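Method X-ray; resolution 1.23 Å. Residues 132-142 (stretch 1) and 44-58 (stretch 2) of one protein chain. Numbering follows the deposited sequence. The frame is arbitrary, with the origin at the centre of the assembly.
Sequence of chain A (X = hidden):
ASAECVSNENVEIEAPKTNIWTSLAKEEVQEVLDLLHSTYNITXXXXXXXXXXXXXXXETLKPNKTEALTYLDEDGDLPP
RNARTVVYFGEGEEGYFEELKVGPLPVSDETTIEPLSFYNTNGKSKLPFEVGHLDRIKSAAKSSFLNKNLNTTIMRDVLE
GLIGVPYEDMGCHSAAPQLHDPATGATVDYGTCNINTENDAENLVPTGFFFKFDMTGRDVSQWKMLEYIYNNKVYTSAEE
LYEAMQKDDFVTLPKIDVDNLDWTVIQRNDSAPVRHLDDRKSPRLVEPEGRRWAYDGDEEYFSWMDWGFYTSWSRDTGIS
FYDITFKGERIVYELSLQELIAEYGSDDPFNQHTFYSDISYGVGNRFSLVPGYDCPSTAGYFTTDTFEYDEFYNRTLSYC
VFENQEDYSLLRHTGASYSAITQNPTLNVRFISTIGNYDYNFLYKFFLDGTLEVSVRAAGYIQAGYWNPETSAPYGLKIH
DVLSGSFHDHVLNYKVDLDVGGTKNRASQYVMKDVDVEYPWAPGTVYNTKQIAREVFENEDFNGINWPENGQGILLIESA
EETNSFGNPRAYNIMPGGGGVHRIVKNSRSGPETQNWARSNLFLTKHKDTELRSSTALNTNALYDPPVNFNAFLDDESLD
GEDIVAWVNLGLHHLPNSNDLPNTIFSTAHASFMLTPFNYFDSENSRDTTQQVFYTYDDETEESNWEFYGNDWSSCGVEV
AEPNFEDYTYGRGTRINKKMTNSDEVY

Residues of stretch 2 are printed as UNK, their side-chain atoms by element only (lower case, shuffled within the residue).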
# COMPACT_ATOMS: atom_id res chain seq x y z
N GLY A 132 -4.85 32.52 -22.10
CA GLY A 132 -5.20 31.51 -23.05
C GLY A 132 -4.42 30.20 -22.87
O GLY A 132 -3.49 30.08 -22.06
N HIS A 133 -4.82 29.20 -23.63
CA HIS A 133 -4.10 27.93 -23.68
C HIS A 133 -2.73 28.14 -24.30
O HIS A 133 -2.58 28.88 -25.30
CB HIS A 133 -4.90 26.93 -24.51
CG HIS A 133 -4.30 25.56 -24.53
ND1 HIS A 133 -4.11 24.82 -23.39
CD2 HIS A 133 -3.80 24.83 -25.54
CE1 HIS A 133 -3.55 23.67 -23.71
NE2 HIS A 133 -3.31 23.67 -25.01
N LEU A 134 -1.74 27.48 -23.74
CA LEU A 134 -0.40 27.45 -24.32
C LEU A 134 -0.42 26.48 -25.49
O LEU A 134 -0.04 25.31 -25.37
CB LEU A 134 0.63 27.03 -23.27
CG LEU A 134 2.09 27.01 -23.73
CD1 LEU A 134 2.55 28.37 -24.27
CD2 LEU A 134 3.00 26.56 -22.58
N ASP A 135 -0.93 26.98 -26.61
CA ASP A 135 -1.18 26.17 -27.76
C ASP A 135 0.02 26.23 -28.71
O ASP A 135 1.02 26.88 -28.42
CB ASP A 135 -2.52 26.51 -28.46
CG ASP A 135 -2.52 27.82 -29.16
OD1 ASP A 135 -3.57 28.06 -29.83
OD2 ASP A 135 -1.62 28.69 -29.05
N ARG A 136 -0.09 25.56 -29.84
CA ARG A 136 1.04 25.45 -30.78
C ARG A 136 1.47 26.84 -31.25
O ARG A 136 2.65 27.11 -31.42
CB ARG A 136 0.69 24.59 -31.97
CG ARG A 136 0.64 23.14 -31.63
CD ARG A 136 0.45 22.22 -32.80
NE ARG A 136 0.45 20.84 -32.33
CZ ARG A 136 0.07 19.80 -33.04
NH1 ARG A 136 -0.32 19.95 -34.30
NH2 ARG A 136 0.11 18.59 -32.49
N ILE A 137 0.49 27.71 -31.45
CA ILE A 137 0.74 29.07 -31.96
C ILE A 137 1.47 29.93 -30.92
O ILE A 137 2.48 30.57 -31.23
CB ILE A 137 -0.60 29.70 -32.43
CG1 ILE A 137 -1.27 28.86 -33.54
CG2 ILE A 137 -0.37 31.14 -32.89
CD1 ILE A 137 -0.36 28.44 -34.63
N LYS A 138 0.99 29.90 -29.68
CA LYS A 138 1.64 30.66 -28.62
C LYS A 138 3.02 30.10 -28.28
O LYS A 138 3.95 30.87 -28.03
CB LYS A 138 0.78 30.74 -27.36
CG LYS A 138 1.34 31.66 -26.30
CD LYS A 138 0.26 32.15 -25.36
CE LYS A 138 -0.48 33.37 -25.91
NZ LYS A 138 -1.74 33.71 -25.16
N SER A 139 3.17 28.77 -28.27
CA SER A 139 4.49 28.15 -28.05
C SER A 139 5.50 28.59 -29.09
O SER A 139 6.65 28.91 -28.77
CB SER A 139 4.36 26.63 -28.06
OG SER A 139 3.66 26.24 -26.91
N ALA A 140 5.07 28.62 -30.34
CA ALA A 140 5.96 29.01 -31.43
C ALA A 140 6.36 30.48 -31.33
O ALA A 140 7.52 30.83 -31.54
CB ALA A 140 5.31 28.74 -32.80
N ALA A 141 5.42 31.34 -30.95
CA ALA A 141 5.69 32.76 -30.77
C ALA A 141 6.70 32.98 -29.64
O ALA A 141 7.62 33.79 -29.76
CB ALA A 141 4.42 33.52 -30.48
N LYS A 142 6.52 32.28 -28.53
CA LYS A 142 7.44 32.38 -27.42
C LYS A 142 8.84 31.90 -27.76
O LYS A 142 9.82 32.54 -27.42
CB LYS A 142 6.89 31.69 -26.18
CG LYS A 142 5.65 32.37 -25.59
CD LYS A 142 4.90 31.50 -24.55
CE LYS A 142 5.65 31.42 -23.24
NZ LYS A 142 4.96 30.52 -22.28
N UNK A 44 -5.99 26.87 -41.36
CA UNK A 44 -5.22 25.69 -40.93
C UNK A 44 -4.20 26.12 -39.90
O UNK A 44 -3.58 27.17 -40.04
o UNK A 44 -4.13 23.03 -44.58
c UNK A 44 -4.50 25.05 -42.12
c UNK A 44 -4.69 24.14 -44.46
c UNK A 44 -5.42 24.44 -43.16
o UNK A 44 -4.67 25.02 -45.35
N UNK A 45 -4.00 25.29 -38.89
CA UNK A 45 -3.14 25.62 -37.77
C UNK A 45 -1.72 25.93 -38.25
O UNK A 45 -1.06 26.81 -37.70
c UNK A 45 -3.16 24.47 -36.75
c UNK A 45 -4.60 24.35 -36.12
c UNK A 45 -2.11 24.70 -35.68
N UNK A 46 -1.27 25.22 -39.29
CA UNK A 46 0.07 25.45 -39.84
C UNK A 46 0.26 26.83 -40.51
O UNK A 46 1.38 27.23 -40.77
o UNK A 46 -0.55 24.05 -41.77
c UNK A 46 0.49 24.31 -40.81
c UNK A 46 0.68 22.99 -40.06
N UNK A 47 -0.84 27.54 -40.77
CA UNK A 47 -0.80 28.86 -41.37
C UNK A 47 -1.31 29.97 -40.45
O UNK A 47 -1.39 31.12 -40.84
n UNK A 47 -2.54 26.50 -47.02
c UNK A 47 -2.02 27.76 -44.92
c UNK A 47 -1.62 28.85 -42.67
c UNK A 47 -1.52 26.74 -45.96
c UNK A 47 -1.11 27.84 -43.71
N UNK A 48 -1.63 29.60 -39.21
CA UNK A 48 -2.33 30.45 -38.28
C UNK A 48 -1.38 31.30 -37.43
O UNK A 48 -0.24 30.93 -37.18
c UNK A 48 -3.24 29.60 -37.38
N UNK A 49 -1.89 32.44 -36.99
CA UNK A 49 -1.23 33.27 -35.99
C UNK A 49 -2.29 33.80 -35.02
O UNK A 49 -3.43 33.37 -35.05
c UNK A 49 -0.38 34.38 -36.67
o UNK A 49 -2.39 35.61 -37.18
o UNK A 49 -0.66 36.08 -38.33
c UNK A 49 -1.19 35.39 -37.44
N UNK A 50 -1.91 34.74 -34.15
CA UNK A 50 -2.81 35.23 -33.11
C UNK A 50 -4.01 36.02 -33.65
O UNK A 50 -4.92 36.38 -32.88
c UNK A 50 1.18 35.67 -30.19
c UNK A 50 1.07 34.37 -29.71
c UNK A 50 0.16 36.22 -30.96
c UNK A 50 -0.96 35.47 -31.31
c UNK A 50 -1.06 34.17 -30.84
c UNK A 50 -2.06 36.14 -32.13
c UNK A 50 -0.04 33.61 -30.06
N UNK A 51 -4.02 36.31 -34.95
CA UNK A 51 -5.09 37.09 -35.56
C UNK A 51 -5.97 36.25 -36.47
O UNK A 51 -6.95 36.74 -37.05
c UNK A 51 -2.28 40.83 -33.63
c UNK A 51 -3.71 39.20 -35.39
c UNK A 51 -4.48 38.28 -36.30
c UNK A 51 -1.62 39.87 -34.40
c UNK A 51 -2.34 39.05 -35.25
c UNK A 51 -3.66 40.96 -33.73
c UNK A 51 -4.37 40.15 -34.61
N UNK A 52 -5.63 34.96 -36.58
CA UNK A 52 -6.44 33.98 -37.29
C UNK A 52 -7.52 33.40 -36.40
O UNK A 52 -7.51 33.58 -35.18
o UNK A 52 -4.40 33.14 -38.39
c UNK A 52 -5.59 32.79 -37.75
N UNK A 53 -8.43 32.65 -37.01
CA UNK A 53 -9.28 31.71 -36.28
C UNK A 53 -8.83 30.32 -36.63
O UNK A 53 -8.54 30.04 -37.80
n UNK A 53 -12.09 33.54 -37.72
c UNK A 53 -11.26 33.24 -36.72
c UNK A 53 -10.76 31.82 -36.67
o UNK A 53 -10.95 34.06 -35.85
N UNK A 54 -8.81 29.42 -35.66
CA UNK A 54 -8.45 28.04 -35.93
C UNK A 54 -9.03 27.11 -34.89
O UNK A 54 -9.32 27.50 -33.78
c UNK A 54 -6.16 28.35 -34.81
c UNK A 54 -6.94 27.85 -36.00
c UNK A 54 -4.67 29.29 -32.64
c UNK A 54 -4.93 30.12 -33.69
c UNK A 54 -5.15 27.98 -32.65
c UNK A 54 -5.66 29.63 -34.78
c UNK A 54 -5.90 27.53 -33.73
o UNK A 54 -3.94 29.79 -31.58
N UNK A 55 -9.21 25.85 -35.28
CA UNK A 55 -9.81 24.87 -34.39
C UNK A 55 -8.73 24.13 -33.58
O UNK A 55 -7.76 23.60 -34.14
c UNK A 55 -11.75 24.58 -35.98
c UNK A 55 -11.30 22.78 -34.30
c UNK A 55 -10.66 23.85 -35.20
N UNK A 56 -8.93 24.04 -32.27
CA UNK A 56 -8.03 23.25 -31.43
C UNK A 56 -8.51 21.82 -31.21
O UNK A 56 -7.79 20.88 -31.51
c UNK A 56 -6.39 25.22 -28.50
c UNK A 56 -6.91 25.10 -29.94
c UNK A 56 -7.81 23.90 -30.05
c UNK A 56 -7.67 26.35 -30.36
N UNK A 57 -9.72 21.72 -30.64
CA UNK A 57 -10.23 20.46 -30.10
C UNK A 57 -11.66 20.20 -30.56
O UNK A 57 -12.45 21.14 -30.74
c UNK A 57 -8.35 21.35 -26.94
c UNK A 57 -7.70 19.90 -28.52
c UNK A 57 -8.21 22.86 -25.07
c UNK A 57 -10.19 20.50 -28.57
c UNK A 57 -6.97 21.10 -26.79
c UNK A 57 -6.84 22.60 -24.95
n UNK A 57 -6.60 20.23 -27.77
c UNK A 57 -8.81 20.55 -28.04
c UNK A 57 -8.98 22.23 -26.05
c UNK A 57 -6.20 21.73 -25.81
N UNK A 58 -11.96 18.93 -30.79
CA UNK A 58 -13.30 18.44 -31.11
C UNK A 58 -13.46 17.08 -30.43
O UNK A 58 -12.74 16.15 -30.77
c UNK A 58 -13.33 19.38 -34.92
c UNK A 58 -13.51 18.24 -32.63
c UNK A 58 -13.29 19.54 -33.40
c UNK A 58 -14.91 17.69 -32.86

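Position 44 carries three side-chain carbons in a row, the third holding two oxygens, and lies out of reach of stretch 1: Glu-44. Its carboxylate suits a partly exposed site.

Position 45 has one carbon bearing two more and points toward stretch 1, where it meets Ile-137. This is Val-45, a compact apolar residue on a buried site; Val-45 CG1 is 4.3 Å and Val-45 O 3.5 Å from Ile-137 CD1.

At position 46 one carbon carries an oxygen and a carbon, directed away from the contact. Thr-46 leaves its hydroxyl at the exposed surface.

Position 47 is a row of four carbons ending in nitrogen, also turned away: Lys-47. Its NZ forms a salt bridge with Glu-44 OE1 at 3.1 Å, so the two charges meet across the short 3-10 segment.

Position 48 has a single side-chain carbon, Ala-48. The methyl points toward stretch 1, and Ile-137 CD1 lies 4.1 Å from Ala-48 CB and 3.6 Å from Ala-48 O.

Position 49 has two carbons, the second with two oxygens, and its CB points away from stretch 1. The carboxylate makes it Asp-49, at the first position of a type I turn, where its OD1 accepts from the N of residue 51 at 2.8 Å.

At position 50 one carbon leads to a six-carbon ring without a polar atom. Phe-50 is buried; its CD2 lies 3.7 Å from Ile-137 CG2 and its CZ 3.5 Å from Ala-141 CB, while CA of Lys-138 meets the ring edge, 3.7 Å from CE2. A flat apolar ring can serve all three helix residues.

Position 51 has the same six-carbon ring, but out of reach of stretch 1. Phe-51 is exposed and touches a crystal neighbour, so this contact does not explain it.

Position 52 has one carbon and one oxygen. Ser-52 closes the turn: its OG accepts from Asp-49 N at 3.0 Å.

Position 53 has two carbons, the second carrying one oxygen and one nitrogen, an amide: Asn-53. It can donate and accept, and both polar atoms are hydrogen-bonded elsewhere in the structure.

Position 54 is one carbon, then a six-carbon ring bearing an oxygen, which reaches a carboxylate of stretch 1. In Tyr-54, OH donates to Asp-135 OD1 at a very short 2.5 Å.

Position 55, one carbon carrying two, is Val-55, its branched apolar side chain suiting a buried strand site beyond reach of stretch 1.

Position 56 has four carbons forked at the second: Leu-56, whose apolar CD2 lies 4.0 Å from His-133 CD2 and 4.1 Å from Asp-135 CB.

Position 57 has one carbon, then fused five- and six-membered rings of eight carbons and one nitrogen. Trp-57 points CA-to-CB sideways, yet its wide ring turns an edge to the face of His-133, with CZ2 3.6 Å from NE2 of His-133.

Position 58, four carbons forked at the first, is Ile-58, apolar as befits a buried strand site, far from stretch 1.

The contact centres on Ile-137, packed among Val-45, Ala-48, Phe-50 and Tyr-54. Asp-135 ties the stretches together through OD1, while its OD2 caps its own helix, accepting from Lys-138 N at 2.9 Å.

Stretch 2, residues 44-58: EVTKADFFSNYVLWI
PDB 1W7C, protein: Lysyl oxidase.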